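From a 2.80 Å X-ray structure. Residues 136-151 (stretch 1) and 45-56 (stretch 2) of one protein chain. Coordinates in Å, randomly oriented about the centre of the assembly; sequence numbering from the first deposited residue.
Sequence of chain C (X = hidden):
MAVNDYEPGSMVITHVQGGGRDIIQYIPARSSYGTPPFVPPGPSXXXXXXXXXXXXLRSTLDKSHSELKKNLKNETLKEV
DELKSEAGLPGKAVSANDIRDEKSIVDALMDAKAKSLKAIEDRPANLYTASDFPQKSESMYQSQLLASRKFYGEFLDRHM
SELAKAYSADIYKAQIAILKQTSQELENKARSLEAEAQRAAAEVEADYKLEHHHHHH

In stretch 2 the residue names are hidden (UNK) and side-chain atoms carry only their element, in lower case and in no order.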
# COMPACT_ATOMS: atom_id res chain seq x y z
N LYS C 136 6.86 -34.51 2.35
CA LYS C 136 6.28 -33.25 1.88
C LYS C 136 6.00 -32.19 2.95
O LYS C 136 5.84 -31.03 2.59
CB LYS C 136 5.00 -33.54 1.06
CG LYS C 136 5.26 -34.37 -0.22
CD LYS C 136 5.60 -33.53 -1.46
CE LYS C 136 6.17 -34.37 -2.58
NZ LYS C 136 7.64 -34.56 -2.44
N SER C 137 6.03 -32.56 4.25
CA SER C 137 5.74 -31.65 5.38
C SER C 137 6.55 -30.35 5.43
O SER C 137 5.93 -29.31 5.62
CB SER C 137 5.87 -32.38 6.72
OG SER C 137 5.56 -31.53 7.82
N GLU C 138 7.88 -30.38 5.34
CA GLU C 138 8.65 -29.13 5.41
C GLU C 138 8.39 -28.16 4.26
O GLU C 138 8.28 -26.96 4.47
CB GLU C 138 10.15 -29.40 5.58
CG GLU C 138 10.96 -28.14 5.85
CD GLU C 138 12.26 -28.39 6.57
OE1 GLU C 138 13.06 -27.45 6.72
OE2 GLU C 138 12.49 -29.54 7.00
N SER C 139 8.31 -28.68 3.05
CA SER C 139 8.00 -27.87 1.87
C SER C 139 6.60 -27.24 1.91
O SER C 139 6.43 -26.08 1.56
CB SER C 139 8.13 -28.72 0.61
OG SER C 139 9.19 -29.66 0.75
N MET C 140 5.62 -28.04 2.33
CA MET C 140 4.21 -27.64 2.48
C MET C 140 4.04 -26.54 3.54
O MET C 140 3.31 -25.57 3.30
CB MET C 140 3.38 -28.88 2.87
CG MET C 140 1.89 -28.64 2.91
SD MET C 140 1.02 -29.99 3.74
CE MET C 140 -0.56 -29.20 4.03
N TYR C 141 4.69 -26.71 4.71
CA TYR C 141 4.68 -25.79 5.86
C TYR C 141 5.19 -24.41 5.46
O TYR C 141 4.51 -23.41 5.70
CB TYR C 141 5.50 -26.39 7.01
CG TYR C 141 5.71 -25.51 8.23
CD1 TYR C 141 4.72 -25.40 9.21
CD2 TYR C 141 6.93 -24.90 8.48
CE1 TYR C 141 4.93 -24.64 10.37
CE2 TYR C 141 7.15 -24.15 9.63
CZ TYR C 141 6.15 -24.03 10.58
OH TYR C 141 6.37 -23.30 11.72
N GLN C 142 6.35 -24.37 4.82
CA GLN C 142 6.98 -23.13 4.37
C GLN C 142 6.10 -22.42 3.35
O GLN C 142 6.01 -21.20 3.41
CB GLN C 142 8.38 -23.39 3.82
CG GLN C 142 9.21 -22.13 3.63
CD GLN C 142 10.43 -22.34 2.79
OE1 GLN C 142 11.56 -22.09 3.23
NE2 GLN C 142 10.24 -22.79 1.57
N SER C 143 5.41 -23.18 2.46
CA SER C 143 4.49 -22.65 1.45
C SER C 143 3.29 -22.02 2.13
O SER C 143 2.85 -20.95 1.70
CB SER C 143 4.02 -23.76 0.53
OG SER C 143 5.13 -24.41 -0.06
N GLN C 144 2.77 -22.66 3.20
CA GLN C 144 1.65 -22.17 4.00
C GLN C 144 2.01 -20.88 4.73
O GLN C 144 1.19 -19.97 4.74
CB GLN C 144 1.17 -23.23 4.98
CG GLN C 144 0.32 -24.28 4.32
CD GLN C 144 -0.01 -25.42 5.22
OE1 GLN C 144 0.87 -26.08 5.77
NE2 GLN C 144 -1.30 -25.72 5.34
N LEU C 145 3.24 -20.78 5.29
CA LEU C 145 3.72 -19.56 5.97
C LEU C 145 3.84 -18.38 4.99
O LEU C 145 3.37 -17.28 5.30
CB LEU C 145 5.08 -19.78 6.69
CG LEU C 145 5.13 -20.73 7.93
CD1 LEU C 145 6.44 -20.57 8.65
CD2 LEU C 145 4.01 -20.47 8.92
N LEU C 146 4.43 -18.64 3.81
CA LEU C 146 4.64 -17.67 2.72
C LEU C 146 3.32 -17.19 2.10
O LEU C 146 3.14 -15.99 1.90
CB LEU C 146 5.59 -18.24 1.65
CG LEU C 146 7.08 -18.39 2.06
CD1 LEU C 146 7.75 -19.45 1.24
CD2 LEU C 146 7.83 -17.12 1.88
N ALA C 147 2.37 -18.11 1.86
CA ALA C 147 1.04 -17.83 1.31
C ALA C 147 0.12 -17.11 2.29
O ALA C 147 -0.55 -16.18 1.89
CB ALA C 147 0.37 -19.12 0.85
N SER C 148 0.08 -17.54 3.57
CA SER C 148 -0.81 -16.96 4.58
C SER C 148 -0.32 -15.66 5.20
O SER C 148 -1.14 -14.89 5.67
CB SER C 148 -1.14 -17.97 5.67
OG SER C 148 -0.01 -18.33 6.44
N ARG C 149 1.00 -15.45 5.28
CA ARG C 149 1.68 -14.30 5.91
C ARG C 149 1.36 -14.19 7.41
O ARG C 149 1.75 -13.20 8.05
CB ARG C 149 1.40 -12.95 5.23
CG ARG C 149 1.54 -12.90 3.73
CD ARG C 149 1.07 -11.58 3.18
NE ARG C 149 -0.32 -11.25 3.50
CZ ARG C 149 -1.38 -11.76 2.88
NH1 ARG C 149 -1.23 -12.66 1.91
NH2 ARG C 149 -2.60 -11.38 3.24
N LYS C 150 0.65 -15.19 7.97
CA LYS C 150 0.25 -15.20 9.38
C LYS C 150 1.17 -16.05 10.26
O LYS C 150 2.14 -16.65 9.78
CB LYS C 150 -1.23 -15.57 9.56
CG LYS C 150 -1.67 -16.92 9.02
CD LYS C 150 -3.20 -16.95 8.94
CE LYS C 150 -3.75 -18.34 8.74
NZ LYS C 150 -5.21 -18.36 8.89
N PHE C 151 0.89 -16.02 11.57
CA PHE C 151 1.62 -16.70 12.62
C PHE C 151 1.69 -18.21 12.43
O PHE C 151 0.68 -18.84 12.13
CB PHE C 151 1.05 -16.33 14.00
CG PHE C 151 1.87 -16.85 15.14
CD1 PHE C 151 3.15 -16.37 15.37
CD2 PHE C 151 1.38 -17.86 15.97
CE1 PHE C 151 3.92 -16.88 16.42
CE2 PHE C 151 2.15 -18.36 17.01
CZ PHE C 151 3.42 -17.88 17.23
N UNK C 45 6.75 -11.50 9.22
CA UNK C 45 7.90 -11.56 10.15
C UNK C 45 8.09 -12.93 10.85
O UNK C 45 9.10 -13.14 11.56
c UNK C 45 6.21 -9.95 10.86
c UNK C 45 7.59 -10.44 11.15
c UNK C 45 5.59 -10.85 9.87
N UNK C 46 7.13 -13.87 10.66
CA UNK C 46 7.10 -15.17 11.35
C UNK C 46 7.77 -16.32 10.61
O UNK C 46 7.90 -17.41 11.17
c UNK C 46 2.98 -12.84 11.42
c UNK C 46 4.72 -14.42 12.03
c UNK C 46 4.74 -13.86 13.30
c UNK C 46 3.82 -13.90 11.10
c UNK C 46 5.64 -15.58 11.67
c UNK C 46 3.92 -12.78 13.63
c UNK C 46 3.04 -12.28 12.69
o UNK C 46 2.18 -11.26 13.02
N UNK C 47 8.18 -16.09 9.35
CA UNK C 47 8.76 -17.16 8.51
C UNK C 47 10.07 -17.73 9.15
O UNK C 47 10.11 -18.92 9.48
c UNK C 47 7.60 -16.31 6.43
c UNK C 47 9.42 -17.98 6.22
c UNK C 47 8.92 -16.79 7.01
N UNK C 48 11.06 -16.86 9.38
CA UNK C 48 12.34 -17.21 9.99
C UNK C 48 12.22 -18.03 11.25
O UNK C 48 12.79 -19.13 11.32
N UNK C 49 11.45 -17.52 12.24
CA UNK C 49 11.23 -18.20 13.53
C UNK C 49 10.32 -19.43 13.37
O UNK C 49 10.50 -20.41 14.09
o UNK C 49 9.50 -16.66 14.26
c UNK C 49 10.75 -17.22 14.63
c UNK C 49 11.75 -16.09 14.90
N UNK C 50 9.42 -19.40 12.38
CA UNK C 50 8.55 -20.52 12.06
C UNK C 50 9.31 -21.73 11.56
O UNK C 50 9.03 -22.87 11.96
N UNK C 51 10.29 -21.47 10.69
CA UNK C 51 11.17 -22.47 10.10
C UNK C 51 12.11 -23.05 11.16
O UNK C 51 12.32 -24.27 11.20
c UNK C 51 11.93 -21.88 8.90
s UNK C 51 9.77 -22.93 7.21
c UNK C 51 10.78 -24.35 6.76
c UNK C 51 11.06 -21.69 7.62
N UNK C 52 12.62 -22.16 12.07
CA UNK C 52 13.48 -22.42 13.23
C UNK C 52 12.74 -23.32 14.24
O UNK C 52 13.35 -24.25 14.77
c UNK C 52 14.83 -21.15 15.06
c UNK C 52 14.75 -19.91 15.94
o UNK C 52 14.97 -18.77 15.48
c UNK C 52 13.85 -21.08 13.89
n UNK C 52 14.41 -20.11 17.22
N UNK C 53 11.44 -23.05 14.51
CA UNK C 53 10.62 -23.82 15.45
C UNK C 53 10.27 -25.20 14.88
O UNK C 53 10.17 -26.16 15.64
c UNK C 53 9.58 -21.87 16.78
o UNK C 53 11.52 -21.61 18.13
c UNK C 53 9.35 -23.06 15.86
o UNK C 53 9.93 -22.95 18.88
c UNK C 53 10.40 -22.16 18.02
N UNK C 54 10.10 -25.28 13.54
CA UNK C 54 9.80 -26.50 12.80
C UNK C 54 10.97 -27.45 12.89
O UNK C 54 10.78 -28.61 13.26
c UNK C 54 8.37 -29.73 9.11
c UNK C 54 9.08 -27.43 10.53
c UNK C 54 9.71 -29.40 9.27
o UNK C 54 8.04 -30.85 8.40
c UNK C 54 9.47 -26.20 11.33
c UNK C 54 7.74 -27.78 10.36
c UNK C 54 7.38 -28.92 9.65
c UNK C 54 10.05 -28.25 9.96
N UNK C 55 12.17 -26.98 12.54
CA UNK C 55 13.40 -27.77 12.57
C UNK C 55 13.65 -28.35 13.99
O UNK C 55 14.02 -29.53 14.10
c UNK C 55 15.62 -25.81 10.01
c UNK C 55 14.58 -26.94 12.03
c UNK C 55 14.55 -26.75 10.51
n UNK C 55 17.03 -23.59 8.94
n UNK C 55 15.31 -22.18 9.47
n UNK C 55 15.14 -24.42 9.95
c UNK C 55 15.82 -23.40 9.45
N UNK C 56 13.36 -27.55 15.07
CA UNK C 56 13.49 -27.96 16.49
C UNK C 56 12.56 -29.12 16.82
O UNK C 56 13.00 -30.15 17.36
c UNK C 56 14.39 -25.83 17.58
c UNK C 56 13.22 -26.79 17.45
c UNK C 56 14.85 -23.56 18.53
n UNK C 56 14.47 -22.56 19.57
c UNK C 56 14.25 -24.92 18.79

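Position 45 carries three carbons that close a ring onto the backbone N and make no close contact with stretch 1. That ring is the mark of Pro 45, which suits the loop ahead of the helix because it has no N-H to offer.

Position 46 has one carbon and then a six-carbon ring bearing an oxygen. The ring lies against the backbone of stretch 1 where its helix has ended, and Phe 151 turns its edge toward the ring face, the planes at 90°, with Phe 151 CA over that face. This is Tyr 46, whose broad aromatic surface can receive both; Lys 150 O is 3.5 Å from Tyr 46 CD2.

Position 47 shows one carbon carrying two more, packed on Leu 145: Val 47. Its compact apolar branch suits this buried site, Val 47 CG2 lying 4.3 Å from Leu 145 CB.

Position 48 has no side-chain atoms and touches nothing on stretch 1: Gly 48, buried, though this contact does not demand glycine. Position 49, a carbon carrying one oxygen and one carbon beyond contact range, is Thr 49, its small polar group fitting a partly exposed site.

Position 50 again has no side chain. A CB here would point toward stretch 1 and come within 2.6 Å of Leu 145 CD1, a clash, so Gly 50 fits. Tyr 141 OH also donates a hydrogen bond to the backbone, 2.7 Å from Gly 50 O.

Position 51 is an unbranched chain of two carbons, a sulfur and a carbon, filling a hole among Glu 138, Tyr 141, Gln 142 and Leu 145. Flexible, apolar Met 51 suits it; Met 51 SD meets the Tyr 141 ring edge, 3.7 Å from Tyr 141 CD2.

Position 52, three carbons, the third carrying one oxygen and one nitrogen, points away: Gln 52, polar and partly exposed. Position 53, three carbons, the third carrying two oxygens, leads its end away: Glu 53, its charge clear of the interface.

Position 54 has one carbon and a six-carbon ring bearing an oxygen, reaching Ser 137 and packing on Tyr 141. Tyr 54 is long enough for its OH to hydrogen-bond Ser 137 OG at 2.6 Å, while Tyr 54 CB packs 3.5 Å from Tyr 141 CE2.

Position 55, three carbons, a nitrogen, and a carbon with two nitrogens, touches Glu 138: Arg 55. Arg 55 NE hydrogen-bonds Met 51 O at 3.1 Å; Arg 55 CG lies 4.1 Å from Glu 138 OE1. Position 56, four carbons ending in nitrogen, misses stretch 1: Lys 56, salt-bridged to Glu 53. Long charged chains suit both exposed sites.

The helices run nearly antiparallel, at 158°. Met 51 interlocks them, Gly 50 permits close approach, two tyrosine hydroxyls add hydrogen bonds, and Tyr 46 extends the contact beyond the helix of stretch 1.

Stretch 2, residues 45-56: PYVGTGMQEYRK
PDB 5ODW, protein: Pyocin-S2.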